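Local coordinates for spydx (PDB 2J43), which binds glycogen as the paired family 41 carbohydrate-binding modules of a streptococcal virulence factor that is probably a pullulanase, at residues 14-19 with 71-76; 81-86 with 99-104; 116-119 with 124-127; 153-158 with 201-206. All coordinates share one frame; numbering follows the deposited sequence.

Contact 1. Residues 14-19 with 71-76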
loop_
_atom_site.group_PDB
_atom_site.type_symbol
_atom_site.label_atom_id
_atom_site.label_comp_id
_atom_site.label_asym_id
_atom_site.label_seq_id
_atom_site.Cartn_x
_atom_site.Cartn_y
_atom_site.Cartn_z
ATOM N N ALA A 14 19.303 12.341 7.963
ATOM C CA ALA A 14 19.495 12.870 9.309
ATOM C C ALA A 14 20.200 14.211 9.307
ATOM O O ALA A 14 21.267 14.364 8.707
ATOM C CB ALA A 14 20.351 11.894 10.133
ATOM N N GLY A 15 19.618 15.162 10.026
ATOM C CA GLY A 15 20.227 16.458 10.225
ATOM C C GLY A 15 20.237 17.415 9.055
ATOM O O GLY A 15 20.806 18.481 9.158
ATOM N N GLU A 16 19.596 17.061 7.936
ATOM C CA GLU A 16 19.587 17.919 6.788
ATOM C C GLU A 16 18.285 18.742 6.804
ATOM O O GLU A 16 17.200 18.213 7.075
ATOM C CB GLU A 16 19.602 17.069 5.497
ATOM C CG GLU A 16 20.938 16.470 5.183
ATOM C CD GLU A 16 21.914 17.415 4.517
ATOM O OE1 GLU A 16 21.627 18.622 4.325
ATOM O OE2 GLU A 16 22.998 16.936 4.236
ATOM N N SER A 17 18.418 20.021 6.503
ATOM C CA SER A 17 17.288 20.933 6.351
ATOM C C SER A 17 16.562 20.735 5.040
ATOM O O SER A 17 17.224 20.544 4.024
ATOM C CB SER A 17 17.833 22.351 6.378
ATOM O OG SER A 17 18.261 22.630 7.700
ATOM N N LEU A 18 15.237 20.886 5.036
ATOM C CA LEU A 18 14.478 20.816 3.801
ATOM C C LEU A 18 14.999 21.794 2.761
ATOM O O LEU A 18 14.889 21.544 1.568
ATOM C CB LEU A 18 12.973 21.018 4.034
ATOM C CG LEU A 18 12.310 19.939 4.911
ATOM C CD1 LEU A 18 10.862 20.358 5.250
ATOM C CD2 LEU A 18 12.291 18.650 4.146
ATOM N N GLY A 19 15.483 22.964 3.194
ATOM C CA GLY A 19 15.991 23.985 2.326
ATOM C C GLY A 19 17.254 23.648 1.609
ATOM O O GLY A 19 17.682 24.379 0.734
ATOM N N ILE A 71 17.611 11.296 -3.212
ATOM C CA ILE A 71 17.571 12.515 -2.387
ATOM C C ILE A 71 18.987 13.025 -2.350
ATOM O O ILE A 71 19.924 12.286 -1.964
ATOM C CB ILE A 71 17.019 12.254 -0.936
ATOM C CG1 ILE A 71 15.565 11.803 -1.013
ATOM C CG2 ILE A 71 17.126 13.530 -0.059
ATOM C CD1 ILE A 71 14.954 11.455 0.293
ATOM N N ASN A 72 19.174 14.279 -2.720
ATOM C CA ASN A 72 20.484 14.916 -2.711
ATOM C C ASN A 72 20.471 16.108 -1.788
ATOM O O ASN A 72 19.459 16.385 -1.158
ATOM C CB ASN A 72 20.975 15.299 -4.128
ATOM C CG ASN A 72 20.175 16.443 -4.818
ATOM O OD1 ASN A 72 19.461 17.169 -4.163
ATOM N ND2 ASN A 72 20.433 16.688 -6.126
ATOM N N ASN A 73 21.628 16.736 -1.674
ATOM C CA ASN A 73 21.712 18.032 -1.017
ATOM C C ASN A 73 22.442 19.019 -1.883
ATOM O O ASN A 73 22.909 18.716 -2.977
ATOM C CB ASN A 73 22.306 17.897 0.375
ATOM C CG ASN A 73 23.763 17.443 0.349
ATOM O OD1 ASN A 73 24.437 17.533 -0.684
ATOM N ND2 ASN A 73 24.241 16.979 1.506
ATOM N N LYS A 74 22.480 20.268 -1.443
ATOM C CA LYS A 74 22.986 21.320 -2.305
ATOM C C LYS A 74 24.519 21.239 -2.475
ATOM O O LYS A 74 25.042 21.755 -3.453
ATOM C CB LYS A 74 22.470 22.691 -1.847
ATOM C CG LYS A 74 22.927 23.088 -0.499
ATOM C CD LYS A 74 22.411 24.508 -0.095
ATOM C CE LYS A 74 22.558 24.668 1.413
ATOM N NZ LYS A 74 23.959 24.907 1.860
ATOM N N ALA A 75 25.212 20.531 -1.581
ATOM C CA ALA A 75 26.624 20.179 -1.767
ATOM C C ALA A 75 26.849 19.117 -2.836
ATOM O O ALA A 75 28.010 18.831 -3.204
ATOM C CB ALA A 75 27.235 19.722 -0.474
ATOM N N GLY A 76 25.769 18.530 -3.372
ATOM C CA GLY A 76 25.870 17.544 -4.419
ATOM C C GLY A 76 26.039 16.104 -3.982
ATOM O O GLY A 76 26.412 15.247 -4.802
#
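At the end of strand 66-73, in the N-terminal of the two family 41 modules, the chain folds over in a type I beta turn from Asn73 to Gly76, and Asn73, the first residue of that turn, reaches across to Glu16 in the loop between strands 4-9 and 21-27. The turn is closed by its own backbone bond, Gly76 N to Asn73 O, 2.9 Å long. A single side-chain hydrogen bond makes the link to the loop: Asn73 ND2 donates to Glu16 OE2 over 3.0 Å. It is fairly straight, with an N-H...O angle of 162°, and the acceptor lies almost in the plane of the amide. On the acid's side the fit is more tilted, since ND2 comes from above the carboxylate plane and the two flat groups are turned 56° from each other. The bend of Glu16 at chi2 (-80°) brings its carboxylate over to Asn73, while its other oxygen, OE1, stays 4.2 Å from Asn73 ND2. The same nitrogen also donates to Glu77 OE1, so two carboxylates share one amide group and together fix how it is rotated. Glu16 lies against Leu21 and Lys74 against Ser20, while a backbone bond between Asn72 and Gly22 joins strand 66-73 to strand 21-27, its neighbour in the four-stranded antiparallel sheet.

Contact 2. Residues 81-86 with 99-104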
loop_
_atom_site.group_PDB
_atom_site.type_symbol
_atom_site.label_atom_id
_atom_site.label_comp_id
_atom_site.label_asym_id
_atom_site.label_seq_id
_atom_site.Cartn_x
_atom_site.Cartn_y
_atom_site.Cartn_z
ATOM N N LYS A 81 21.352 7.054 -2.088
ATOM C CA LYS A 81 21.692 6.199 -3.248
ATOM C C LYS A 81 20.551 6.238 -4.252
ATOM O O LYS A 81 19.418 6.630 -3.954
ATOM C CB LYS A 81 22.020 4.751 -2.905
ATOM C CG LYS A 81 23.029 4.560 -1.791
ATOM C CD LYS A 81 23.182 3.045 -1.450
ATOM C CE LYS A 81 24.171 2.807 -0.288
ATOM N NZ LYS A 81 24.425 1.343 -0.064
ATOM N N ASP A 82 20.847 5.841 -5.481
ATOM C CA ASP A 82 19.798 5.764 -6.477
ATOM C C ASP A 82 18.767 4.702 -6.106
ATOM O O ASP A 82 19.149 3.618 -5.647
ATOM C CB ASP A 82 20.388 5.336 -7.826
ATOM C CG ASP A 82 21.303 6.322 -8.444
ATOM O OD1 ASP A 82 21.605 7.420 -7.946
ATOM O OD2 ASP A 82 21.781 6.009 -9.612
ATOM N N GLN A 83 17.500 4.996 -6.382
ATOM C CA GLN A 83 16.377 4.131 -6.067
ATOM C C GLN A 83 15.414 4.055 -7.224
ATOM O O GLN A 83 15.414 4.942 -8.077
ATOM C CB GLN A 83 15.684 4.641 -4.786
ATOM C CG GLN A 83 16.555 4.829 -3.625
ATOM C CD GLN A 83 17.125 3.562 -2.978
ATOM O OE1 GLN A 83 16.604 2.465 -3.185
ATOM N NE2 GLN A 83 18.206 3.734 -2.183
ATOM N N HIS A 84 14.642 2.967 -7.285
ATOM C CA HIS A 84 13.773 2.670 -8.414
ATOM C C HIS A 84 12.421 2.109 -7.976
ATOM O O HIS A 84 12.372 1.196 -7.153
ATOM C CB HIS A 84 14.466 1.678 -9.364
ATOM C CG HIS A 84 15.858 2.076 -9.723
ATOM N ND1 HIS A 84 16.954 1.638 -9.014
ATOM C CD2 HIS A 84 16.328 2.992 -10.608
ATOM C CE1 HIS A 84 18.043 2.178 -9.538
ATOM N NE2 HIS A 84 17.689 3.033 -10.472
ATOM N N ILE A 85 11.349 2.628 -8.562
ATOM C CA ILE A 85 10.001 2.242 -8.218
ATOM C C ILE A 85 9.336 1.714 -9.488
ATOM O O ILE A 85 9.292 2.394 -10.494
ATOM C CB ILE A 85 9.204 3.422 -7.727
ATOM C CG1 ILE A 85 9.790 4.059 -6.473
ATOM C CG2 ILE A 85 7.715 3.051 -7.483
ATOM C CD1 ILE A 85 9.184 5.379 -6.244
ATOM N N SER A 86 8.835 0.489 -9.413
ATOM C CA SER A 86 7.959 -0.074 -10.436
ATOM C C SER A 86 6.546 0.413 -10.206
ATOM O O SER A 86 5.991 0.254 -9.105
ATOM C CB SER A 86 7.952 -1.592 -10.303
ATOM O OG SER A 86 9.178 -2.111 -10.774
ATOM N N GLU A 99 12.143 3.851 5.865
ATOM C CA GLU A 99 13.433 4.400 6.268
ATOM C C GLU A 99 14.646 3.712 5.638
ATOM O O GLU A 99 15.739 4.262 5.659
ATOM C CB GLU A 99 13.560 4.373 7.797
ATOM C CG GLU A 99 13.786 2.990 8.367
ATOM C CD GLU A 99 12.522 2.221 8.687
ATOM O OE1 GLU A 99 11.397 2.595 8.261
ATOM O OE2 GLU A 99 12.672 1.187 9.378
ATOM N N ASN A 100 14.441 2.519 5.089
ATOM C CA ASN A 100 15.473 1.833 4.302
ATOM C C ASN A 100 15.266 1.962 2.780
ATOM O O ASN A 100 15.858 1.192 1.989
ATOM C CB ASN A 100 15.500 0.357 4.653
ATOM C CG ASN A 100 15.741 0.090 6.128
ATOM O OD1 ASN A 100 15.058 -0.727 6.724
ATOM N ND2 ASN A 100 16.698 0.780 6.709
ATOM N N TYR A 101 14.407 2.889 2.359
ATOM C CA TYR A 101 14.155 3.164 0.941
ATOM C C TYR A 101 13.518 1.983 0.221
ATOM O O TYR A 101 13.633 1.856 -0.986
ATOM C CB TYR A 101 15.429 3.698 0.218
ATOM C CG TYR A 101 15.821 5.058 0.698
ATOM C CD1 TYR A 101 15.159 6.191 0.271
ATOM C CD2 TYR A 101 16.854 5.210 1.642
ATOM C CE1 TYR A 101 15.473 7.411 0.734
ATOM C CE2 TYR A 101 17.189 6.457 2.123
ATOM C CZ TYR A 101 16.500 7.562 1.659
ATOM O OH TYR A 101 16.802 8.806 2.134
ATOM N N HIS A 102 12.793 1.153 0.959
ATOM C CA HIS A 102 11.969 0.114 0.353
ATOM C C HIS A 102 10.605 0.718 0.028
ATOM O O HIS A 102 10.017 1.410 0.868
ATOM C CB HIS A 102 11.841 -1.095 1.290
ATOM C CG HIS A 102 13.148 -1.776 1.600
ATOM N ND1 HIS A 102 14.024 -2.202 0.623
ATOM C CD2 HIS A 102 13.698 -2.158 2.780
ATOM C CE1 HIS A 102 15.064 -2.793 1.193
ATOM N NE2 HIS A 102 14.896 -2.761 2.500
ATOM N N ALA A 103 10.093 0.454 -1.179
ATOM C CA ALA A 103 8.853 1.031 -1.639
ATOM C C ALA A 103 7.674 0.107 -1.426
ATOM O O ALA A 103 7.806 -1.128 -1.515
ATOM C CB ALA A 103 8.963 1.436 -3.086
ATOM N N HIS A 104 6.518 0.704 -1.168
ATOM C CA HIS A 104 5.282 -0.040 -0.894
ATOM C C HIS A 104 4.143 0.610 -1.615
ATOM O O HIS A 104 4.064 1.848 -1.689
ATOM C CB HIS A 104 5.035 -0.044 0.633
ATOM C CG HIS A 104 6.167 -0.601 1.410
ATOM N ND1 HIS A 104 7.168 0.184 1.942
ATOM C CD2 HIS A 104 6.457 -1.877 1.769
ATOM C CE1 HIS A 104 8.011 -0.583 2.619
ATOM N NE2 HIS A 104 7.610 -1.837 2.519
HETATM O O HOH W 1 16.422 0.400 -1.511
#
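Gln83 lays its terminal amide against the CB end of Tyr101, with CD 3.6 Å from Tyr101 CB and NE2 4.0 Å from Tyr101 CG. The two side chains run roughly perpendicular, yet their flat parts are nearly parallel, the amide and ring planes being only 15° apart. A bend at chi2 (-69°) turns the amide to lie this way. The rest of the tyrosine ring leads off to Tyr69, Pro13 and Ser80. Both ends of the amide are held: NE2 donates to the carbonyl of Ser80, next to the segment, and OE1 takes a proton from a water at 2.7 Å. That water gives its other proton to Tyr101 O at 3.2 Å and so bridges the two segments. Two residues farther along each chain, Ile85 CG1 and Ala103 CB meet loosely at 4.4 Å. Strand 83-86 ends the four-stranded antiparallel sheet and strand 103-104 ends the five-stranded mixed sheet, so the contact joins the margins of two sheets of the N-terminal module. Across this seam the direct touches are van der Waals packing, and the polar link is relayed by water, while the protein-protein bond that sets the amide's orientation comes from Ser80.

Contact 3. Residues 116-119 with 124-127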
loop_
_atom_site.group_PDB
_atom_site.type_symbol
_atom_site.label_atom_id
_atom_site.label_comp_id
_atom_site.label_asym_id
_atom_site.label_seq_id
_atom_site.Cartn_x
_atom_site.Cartn_y
_atom_site.Cartn_z
ATOM N N ILE A 116 -6.925 -7.049 6.114
ATOM C CA ILE A 116 -7.692 -7.547 4.996
ATOM C C ILE A 116 -8.645 -6.458 4.570
ATOM O O ILE A 116 -9.539 -6.082 5.307
ATOM C CB ILE A 116 -8.451 -8.814 5.401
ATOM C CG1 ILE A 116 -7.446 -9.910 5.775
ATOM C CG2 ILE A 116 -9.428 -9.203 4.268
ATOM C CD1 ILE A 116 -8.064 -11.194 6.385
ATOM N N ASN A 117 -8.448 -5.939 3.369
ATOM C CA ASN A 117 -9.299 -4.933 2.776
ATOM C C ASN A 117 -10.271 -5.609 1.814
ATOM O O ASN A 117 -9.854 -6.483 1.017
ATOM C CB ASN A 117 -8.450 -3.939 1.953
ATOM C CG ASN A 117 -7.487 -3.158 2.772
ATOM O OD1 ASN A 117 -7.877 -2.143 3.374
ATOM N ND2 ASN A 117 -6.209 -3.627 2.867
ATOM N N TYR A 118 -11.552 -5.249 1.878
ATOM C CA TYR A 118 -12.543 -5.862 1.009
ATOM C C TYR A 118 -13.357 -4.762 0.386
ATOM O O TYR A 118 -13.925 -3.997 1.120
ATOM C CB TYR A 118 -13.529 -6.781 1.791
ATOM C CG TYR A 118 -14.596 -7.324 0.868
ATOM C CD1 TYR A 118 -14.271 -8.306 -0.071
ATOM C CD2 TYR A 118 -15.920 -6.858 0.906
ATOM C CE1 TYR A 118 -15.217 -8.787 -0.970
ATOM C CE2 TYR A 118 -16.887 -7.360 0.027
ATOM C CZ TYR A 118 -16.522 -8.313 -0.914
ATOM O OH TYR A 118 -17.471 -8.811 -1.791
ATOM N N HIS A 119 -13.413 -4.721 -0.945
ATOM C CA HIS A 119 -14.155 -3.734 -1.712
ATOM C C HIS A 119 -15.254 -4.444 -2.518
ATOM O O HIS A 119 -15.021 -5.543 -3.044
ATOM C CB HIS A 119 -13.201 -2.961 -2.647
ATOM C CG HIS A 119 -13.812 -1.723 -3.251
ATOM N ND1 HIS A 119 -14.541 -1.740 -4.414
ATOM C CD2 HIS A 119 -13.751 -0.425 -2.862
ATOM C CE1 HIS A 119 -14.968 -0.516 -4.682
ATOM N NE2 HIS A 119 -14.484 0.304 -3.772
ATOM N N HIS A 124 -21.821 -1.499 0.003
ATOM C CA HIS A 124 -22.686 -1.920 1.096
ATOM C C HIS A 124 -21.963 -3.018 1.889
ATOM O O HIS A 124 -21.804 -4.128 1.393
ATOM C CB HIS A 124 -23.991 -2.495 0.542
ATOM C CG HIS A 124 -24.843 -1.508 -0.191
ATOM N ND1 HIS A 124 -25.701 -1.889 -1.208
ATOM C CD2 HIS A 124 -24.983 -0.171 -0.057
ATOM C CE1 HIS A 124 -26.310 -0.819 -1.688
ATOM N NE2 HIS A 124 -25.910 0.234 -0.993
ATOM N N TYR A 125 -21.485 -2.685 3.080
ATOM C CA TYR A 125 -20.736 -3.651 3.884
ATOM C C TYR A 125 -21.480 -4.103 5.153
ATOM O O TYR A 125 -20.953 -4.897 5.918
ATOM C CB TYR A 125 -19.355 -3.068 4.196
ATOM C CG TYR A 125 -18.564 -2.693 2.990
ATOM C CD1 TYR A 125 -17.901 -3.684 2.235
ATOM C CD2 TYR A 125 -18.449 -1.360 2.578
ATOM C CE1 TYR A 125 -17.169 -3.356 1.107
ATOM C CE2 TYR A 125 -17.733 -1.033 1.468
ATOM C CZ TYR A 125 -17.079 -2.014 0.741
ATOM O OH TYR A 125 -16.384 -1.662 -0.397
ATOM N N ASP A 126 -22.704 -3.612 5.385
ATOM C CA ASP A 126 -23.464 -4.025 6.556
ATOM C C ASP A 126 -23.619 -5.545 6.558
ATOM O O ASP A 126 -23.973 -6.156 5.555
ATOM C CB ASP A 126 -24.869 -3.419 6.577
ATOM C CG ASP A 126 -24.904 -1.973 7.046
ATOM O OD1 ASP A 126 -23.892 -1.458 7.571
ATOM O OD2 ASP A 126 -25.975 -1.311 6.948
ATOM N N ASN A 127 -23.362 -6.113 7.729
ATOM C CA ASN A 127 -23.524 -7.545 8.004
ATOM C C ASN A 127 -22.582 -8.465 7.216
ATOM O O ASN A 127 -22.766 -9.679 7.170
ATOM C CB ASN A 127 -24.967 -7.974 7.865
ATOM C CG ASN A 127 -25.923 -7.118 8.692
ATOM O OD1 ASN A 127 -26.850 -6.511 8.131
ATOM N ND2 ASN A 127 -25.650 -6.975 9.953
#
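Tyr125 is the residue of 124-127 that meets strand 113-119. His124, just before it, is tied back into its own loop through its backbone N to Ser122 OG and its carbonyl O to Asn120 ND2. At Tyr125, one side of the ring comes up first against Tyr118: CE1 sits 3.7 Å from Tyr118 CD2, which lies in the plane of the Tyr125 ring at its edge, and 3.3 Å from Tyr118 O. With chi1 at 176°, Tyr118 sends its own ring out opposite its backbone N, alongside this edge. Farther out, Tyr125 OH stops beside His119, 3.3 Å from His119 CA, and stands over one face of the imidazole, 3.7 Å above its plane and displaced toward the rim. In this buried residue the hydroxyl has a partner: it accepts a hydrogen bond from Asn120 N. Past Tyr125 the chain runs through Asp126 and Asn127 into strand 128-134. Tyr125 thus folds the connecting loop back over the end of strand 113-119 and also rests on Ala157 of strand 156-162, the antiparallel neighbour in the sheet; Tyr118 continues the packing to Val204 of strand 201-205 and Ile174 of strand 170-176.

Contact 4. Residues 153-158 with 201-206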
loop_
_atom_site.group_PDB
_atom_site.type_symbol
_atom_site.label_atom_id
_atom_site.label_comp_id
_atom_site.label_asym_id
_atom_site.label_seq_id
_atom_site.Cartn_x
_atom_site.Cartn_y
_atom_site.Cartn_z
ATOM N N GLY A 153 -11.955 2.266 4.845
ATOM C CA GLY A 153 -10.632 2.773 4.533
ATOM C C GLY A 153 -10.629 3.260 3.096
ATOM O O GLY A 153 -11.704 3.427 2.456
ATOM N N HIS A 154 -9.417 3.401 2.550
ATOM C CA HIS A 154 -9.233 3.854 1.172
ATOM C C HIS A 154 -9.518 2.803 0.121
ATOM O O HIS A 154 -9.618 3.116 -1.032
ATOM C CB HIS A 154 -7.767 4.308 1.007
ATOM C CG HIS A 154 -7.379 5.450 1.896
ATOM N ND1 HIS A 154 -8.056 6.654 1.892
ATOM C CD2 HIS A 154 -6.369 5.587 2.791
ATOM C CE1 HIS A 154 -7.489 7.475 2.760
ATOM N NE2 HIS A 154 -6.461 6.854 3.317
ATOM N N TYR A 155 -9.627 1.552 0.519
ATOM C CA TYR A 155 -9.677 0.416 -0.397
ATOM C C TYR A 155 -10.822 -0.543 -0.037
ATOM O O TYR A 155 -10.694 -1.825 -0.147
ATOM C CB TYR A 155 -8.378 -0.332 -0.310
ATOM C CG TYR A 155 -7.131 0.527 -0.298
ATOM C CD1 TYR A 155 -6.719 1.224 -1.425
ATOM C CD2 TYR A 155 -6.331 0.577 0.815
ATOM C CE1 TYR A 155 -5.561 1.953 -1.400
ATOM C CE2 TYR A 155 -5.165 1.305 0.853
ATOM C CZ TYR A 155 -4.767 1.957 -0.262
ATOM O OH TYR A 155 -3.608 2.703 -0.193
ATOM N N GLY A 156 -11.906 0.094 0.416
ATOM C CA GLY A 156 -13.088 -0.617 0.876
ATOM C C GLY A 156 -13.079 -0.768 2.392
ATOM O O GLY A 156 -12.460 0.016 3.122
ATOM N N ALA A 157 -13.848 -1.727 2.876
ATOM C CA ALA A 157 -13.947 -2.009 4.294
ATOM C C ALA A 157 -12.697 -2.760 4.677
ATOM O O ALA A 157 -12.036 -3.306 3.800
ATOM C CB ALA A 157 -15.198 -2.809 4.583
ATOM N N TYR A 158 -12.364 -2.816 5.953
ATOM C CA TYR A 158 -11.224 -3.604 6.369
ATOM C C TYR A 158 -11.299 -4.105 7.792
ATOM O O TYR A 158 -12.075 -3.606 8.614
ATOM C CB TYR A 158 -9.907 -2.818 6.172
ATOM C CG TYR A 158 -9.716 -1.645 7.102
ATOM C CD1 TYR A 158 -9.211 -1.821 8.361
ATOM C CD2 TYR A 158 -10.082 -0.369 6.720
ATOM C CE1 TYR A 158 -9.046 -0.739 9.227
ATOM C CE2 TYR A 158 -9.910 0.751 7.591
ATOM C CZ TYR A 158 -9.392 0.535 8.821
ATOM O OH TYR A 158 -9.208 1.570 9.709
ATOM N N GLN A 201 -0.767 -5.439 4.291
ATOM C CA GLN A 201 -2.112 -5.514 3.737
ATOM C C GLN A 201 -2.319 -6.393 2.540
ATOM O O GLN A 201 -1.404 -6.581 1.727
ATOM C CB GLN A 201 -2.479 -4.055 3.324
ATOM C CG GLN A 201 -2.281 -3.001 4.434
ATOM C CD GLN A 201 -2.972 -1.664 4.188
ATOM O OE1 GLN A 201 -2.372 -0.553 4.420
ATOM N NE2 GLN A 201 -4.200 -1.724 3.762
ATOM N N VAL A 202 -3.528 -6.943 2.447
ATOM C CA VAL A 202 -4.042 -7.601 1.283
ATOM C C VAL A 202 -5.381 -7.038 0.871
ATOM O O VAL A 202 -6.059 -6.298 1.617
ATOM C CB VAL A 202 -4.087 -9.137 1.449
ATOM C CG1 VAL A 202 -2.685 -9.706 1.725
ATOM C CG2 VAL A 202 -5.062 -9.543 2.523
ATOM N N PHE A 203 -5.786 -7.373 -0.349
ATOM C CA PHE A 203 -6.890 -6.730 -0.997
ATOM C C PHE A 203 -7.694 -7.770 -1.724
ATOM O O PHE A 203 -7.155 -8.543 -2.527
ATOM C CB PHE A 203 -6.389 -5.662 -1.982
ATOM C CG PHE A 203 -5.482 -4.677 -1.330
ATOM C CD1 PHE A 203 -5.956 -3.478 -0.887
ATOM C CD2 PHE A 203 -4.164 -4.993 -1.089
ATOM C CE1 PHE A 203 -5.097 -2.602 -0.179
ATOM C CE2 PHE A 203 -3.317 -4.125 -0.424
ATOM C CZ PHE A 203 -3.801 -2.927 0.033
ATOM N N VAL A 204 -8.977 -7.847 -1.383
ATOM C CA VAL A 204 -9.952 -8.700 -2.080
ATOM C C VAL A 204 -11.163 -7.903 -2.471
ATOM O O VAL A 204 -11.412 -6.812 -1.939
ATOM C CB VAL A 204 -10.376 -9.966 -1.250
ATOM C CG1 VAL A 204 -9.229 -11.001 -1.205
ATOM C CG2 VAL A 204 -10.821 -9.584 0.097
ATOM N N LYS A 205 -11.890 -8.366 -3.491
ATOM C CA LYS A 205 -13.022 -7.626 -3.980
ATOM C C LYS A 205 -14.164 -8.504 -4.518
ATOM O O LYS A 205 -13.896 -9.607 -4.990
ATOM C CB LYS A 205 -12.589 -6.697 -5.133
ATOM C CG LYS A 205 -11.881 -7.377 -6.295
ATOM C CD LYS A 205 -11.589 -6.326 -7.415
ATOM C CE LYS A 205 -10.846 -6.905 -8.580
ATOM N NZ LYS A 205 -11.644 -7.890 -9.406
ATOM N N ASP A 206 -15.388 -7.996 -4.401
ATOM C CA ASP A 206 -16.560 -8.560 -5.056
ATOM C C ASP A 206 -16.655 -10.081 -4.818
ATOM O O ASP A 206 -16.637 -10.524 -3.648
ATOM C CB ASP A 206 -16.510 -8.147 -6.555
ATOM C CG ASP A 206 -16.430 -6.643 -6.730
ATOM O OD1 ASP A 206 -17.305 -5.941 -6.204
ATOM O OD2 ASP A 206 -15.535 -6.099 -7.355
HETATM O O HOH W 2 -9.758 -4.317 -1.465
#
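The Tyr155 ring is covered on both faces: His154 CB sits 3.8 Å above the centre of one, and the edge of Phe203 points at the other. The aromatic pair is a T-shaped, edge-to-face stack, with ring centroids 5.2 Å apart and planes at 87°. Phe203 CE1 makes the closest touch, 3.6 Å from Tyr155 CD2, and Tyr155 CB lies in the plane of the phenylalanine ring at its edge. The end of the Gln201 side chain approaches the tyrosine ring more loosely and obliquely. Tyr155 belongs to the tight turn of the beta hairpin formed by strands 147-153 and 156-162 in the mixed sheet of the C-terminal family 41 module. That turn is closed by Gly153 N bonding to Gly156 O at 2.9 Å, and Gly156 takes a positive phi of 97°, well suited to glycine. Chi1 near -44° carries the Tyr155 ring out toward strand 201-205, an edge strand of the sheet. Strand 113-119 runs between the two, and its Asn117 touches both Tyr155 and Phe203, so the stack passes across the side chain of an intervening strand. Pro215 also packs on Tyr155, and the ring of Tyr106, which follows strand 103-104 in the chain, meets Phe203. Beside the stack, one water stands 3.0 Å from Tyr155 O and 3.0 Å from Val204 O; it has more acceptors nearby than protons to give.

The four contacts follow one another along the chain, two in each family 41 module. Contacts 1 and 2 lie in the N-terminal module, 18 Å apart between centres; they share the four-stranded antiparallel sheet through the adjacent strands 66-73 and 83-86, and Ile71 packs on Tyr101. Contacts 3 and 4 belong to the C-terminal module, with centres only 7 Å apart, both on its seven-stranded sheet, where strand 113-119 lies between 156-162 and 201-205. Tyr118 hydrogen-bonds through its backbone N to Ala157 O and through its hydroxyl to Asp206 O. No contact of one module touches a contact of the other: contacts 2 and 4 come to about 8 Å at their nearest atoms, consistent with two glycan-binding units in tandem.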